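Local structure of putative uncharacterized protein (Chromobacterium violaceum, 4RMM) at residues A[76-81]-A[120-125]. The protein is of uncharacterised function but belongs to the hotdog-fold thioesterase superfamily and may hydrolyse acyl-CoA thioesters, as its relatives do. Numbering follows the deposited sequence.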
loop_
_atom_site.group_PDB
_atom_site.type_symbol
_atom_site.label_atom_id
_atom_site.label_comp_id
_atom_site.label_asym_id
_atom_site.label_seq_id
_atom_site.Cartn_x
_atom_site.Cartn_y
_atom_site.Cartn_z
ATOM N N ILE A 76 -12.246 -2.286 -1.952
ATOM C CA ILE A 76 -13.522 -1.576 -1.920
ATOM C C ILE A 76 -14.362 -1.872 -3.161
ATOM O O ILE A 76 -15.565 -2.106 -3.066
ATOM C CB ILE A 76 -13.288 -0.055 -1.792
ATOM C CG1 ILE A 76 -12.729 0.247 -0.397
ATOM C CG2 ILE A 76 -14.587 0.704 -2.033
ATOM C CD1 ILE A 76 -12.154 1.644 -0.227
ATOM N N HIS A 77 -13.723 -1.880 -4.324
ATOM C CA HIS A 77 -14.434 -2.152 -5.575
ATOM C C HIS A 77 -15.134 -3.502 -5.503
ATOM O O HIS A 77 -16.274 -3.659 -5.952
ATOM C CB HIS A 77 -13.446 -2.173 -6.739
ATOM C CG HIS A 77 -14.073 -2.447 -8.068
ATOM N ND1 HIS A 77 -14.680 -1.460 -8.818
ATOM C CD2 HIS A 77 -14.150 -3.581 -8.808
ATOM C CE1 HIS A 77 -15.092 -1.973 -9.957
ATOM N NE2 HIS A 77 -14.784 -3.260 -9.980
ATOM N N LEU A 78 -14.432 -4.478 -4.937
ATOM C CA LEU A 78 -14.947 -5.836 -4.810
ATOM C C LEU A 78 -16.168 -5.924 -3.915
ATOM O O LEU A 78 -17.165 -6.543 -4.284
ATOM C CB LEU A 78 -13.866 -6.769 -4.262
ATOM C CG LEU A 78 -13.573 -8.021 -5.090
ATOM C CD1 LEU A 78 -12.608 -8.904 -4.327
ATOM C CD2 LEU A 78 -14.852 -8.780 -5.376
HETATM N N MSE A 79 -16.093 -5.320 -2.734
HETATM C CA MSE A 79 -17.220 -5.384 -1.824
HETATM C C MSE A 79 -18.340 -4.424 -2.195
HETATM O O MSE A 79 -19.440 -4.501 -1.653
HETATM C CB MSE A 79 -16.767 -5.189 -0.368
HETATM C CG MSE A 79 -15.808 -4.062 -0.086
HETATM SE SE MSE A 79 -15.285 -4.100 1.800
HETATM C CE MSE A 79 -14.040 -5.556 1.749
ATOM N N TRP A 80 -18.062 -3.527 -3.133
ATOM C CA TRP A 80 -19.074 -2.588 -3.594
ATOM C C TRP A 80 -19.854 -3.307 -4.688
ATOM O O TRP A 80 -21.053 -3.099 -4.857
ATOM C CB TRP A 80 -18.416 -1.328 -4.155
ATOM C CG TRP A 80 -19.393 -0.294 -4.610
ATOM C CD1 TRP A 80 -20.021 -0.229 -5.825
ATOM C CD2 TRP A 80 -19.878 0.816 -3.851
ATOM N NE1 TRP A 80 -20.864 0.854 -5.866
ATOM C CE2 TRP A 80 -20.796 1.517 -4.661
ATOM C CE3 TRP A 80 -19.626 1.294 -2.555
ATOM C CZ2 TRP A 80 -21.465 2.665 -4.228
ATOM C CZ3 TRP A 80 -20.293 2.438 -2.119
ATOM C CH2 TRP A 80 -21.199 3.109 -2.956
ATOM N N ASN A 81 -19.155 -4.172 -5.410
ATOM C CA ASN A 81 -19.749 -4.942 -6.488
ATOM C C ASN A 81 -20.211 -6.324 -6.033
ATOM O O ASN A 81 -20.660 -7.127 -6.851
ATOM C CB ASN A 81 -18.744 -5.092 -7.631
ATOM C CG ASN A 81 -18.509 -3.792 -8.386
ATOM O OD1 ASN A 81 -18.055 -2.792 -7.823
ATOM N ND2 ASN A 81 -18.820 -3.806 -9.675
ATOM N N ALA A 120 -11.649 -13.931 -7.058
ATOM C CA ALA A 120 -11.911 -12.803 -7.932
ATOM C C ALA A 120 -10.568 -12.170 -8.259
ATOM O O ALA A 120 -9.715 -12.034 -7.384
ATOM C CB ALA A 120 -12.818 -11.793 -7.226
ATOM N N HIS A 121 -10.382 -11.810 -9.530
ATOM C CA HIS A 121 -9.156 -11.186 -10.016
ATOM C C HIS A 121 -9.506 -9.764 -10.416
ATOM O O HIS A 121 -10.368 -9.544 -11.260
ATOM C CB HIS A 121 -8.604 -11.966 -11.213
ATOM C CG HIS A 121 -7.222 -11.555 -11.622
ATOM N ND1 HIS A 121 -6.430 -12.328 -12.444
ATOM C CD2 HIS A 121 -6.493 -10.452 -11.329
ATOM C CE1 HIS A 121 -5.273 -11.720 -12.638
ATOM N NE2 HIS A 121 -5.285 -10.579 -11.973
ATOM N N VAL A 122 -8.832 -8.804 -9.793
ATOM C CA VAL A 122 -9.076 -7.384 -10.011
ATOM C C VAL A 122 -7.913 -6.653 -10.693
ATOM O O VAL A 122 -6.750 -6.912 -10.391
ATOM C CB VAL A 122 -9.344 -6.680 -8.647
ATOM C CG1 VAL A 122 -9.629 -5.195 -8.836
ATOM C CG2 VAL A 122 -10.493 -7.358 -7.935
ATOM N N LEU A 123 -8.241 -5.740 -11.609
ATOM C CA LEU A 123 -7.242 -4.919 -12.302
ATOM C C LEU A 123 -7.576 -3.473 -11.962
ATOM O O LEU A 123 -8.728 -3.051 -12.058
ATOM C CB LEU A 123 -7.295 -5.134 -13.818
ATOM C CG LEU A 123 -6.634 -4.107 -14.765
ATOM C CD1 LEU A 123 -5.108 -4.227 -14.760
ATOM C CD2 LEU A 123 -7.168 -4.337 -16.181
ATOM N N ILE A 124 -6.568 -2.733 -11.521
ATOM C CA ILE A 124 -6.709 -1.340 -11.140
ATOM C C ILE A 124 -5.788 -0.512 -12.031
ATOM O O ILE A 124 -4.609 -0.832 -12.201
ATOM C CB ILE A 124 -6.276 -1.100 -9.677
ATOM C CG1 ILE A 124 -6.898 -2.158 -8.762
ATOM C CG2 ILE A 124 -6.701 0.300 -9.213
ATOM C CD1 ILE A 124 -6.124 -3.461 -8.732
ATOM N N GLU A 125 -6.337 0.547 -12.606
ATOM C CA GLU A 125 -5.556 1.441 -13.449
ATOM C C GLU A 125 -5.620 2.822 -12.835
ATOM O O GLU A 125 -6.680 3.291 -12.437
ATOM C CB GLU A 125 -6.147 1.497 -14.848
ATOM C CG GLU A 125 -6.147 0.176 -15.557
ATOM C CD GLU A 125 -7.155 0.152 -16.678
ATOM O OE1 GLU A 125 -6.876 0.736 -17.742
ATOM O OE2 GLU A 125 -8.237 -0.441 -16.476
#
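The carbonyl O of His77 takes the backbone N of Asn81 at 3.0 Å and, more weakly, that of Trp80 at 3.3 Å, in the last turn of the helix that sets Leu78 against Ala120 and Val122. The meeting across the interface is purely apolar. Leu78 brings the fork of its side chain down on Ala120: CD1 and CD2 each lie 4.1 Å from Ala120 CB, so the two methyls straddle the single one. A chi1 of -126°, near an eclipsed arrangement, with CD1 extended beyond it, carries the fork there. Just behind the fork, Leu78 CG rests 4.2 Å from Val122 CG2. Val122 has CG1 anti to its backbone N (chi1 -179°), which turns that methyl to the His77 ring, a looser approach of 4.8 Å from CG1 to His77 CD2. The backbones stay well apart, with 8.0 Å between the CA atoms of Leu78 and Val122. On the neighbouring strands, Phe142 and Ile112 also touch Leu78, and Cys110 touches both His77 and Val122. Strand 119-127 thus turns alternate residues, Ala120 and Val122, inward onto the end of helix 67-80, the long helix wrapped by an antiparallel sheet that defines the hotdog fold.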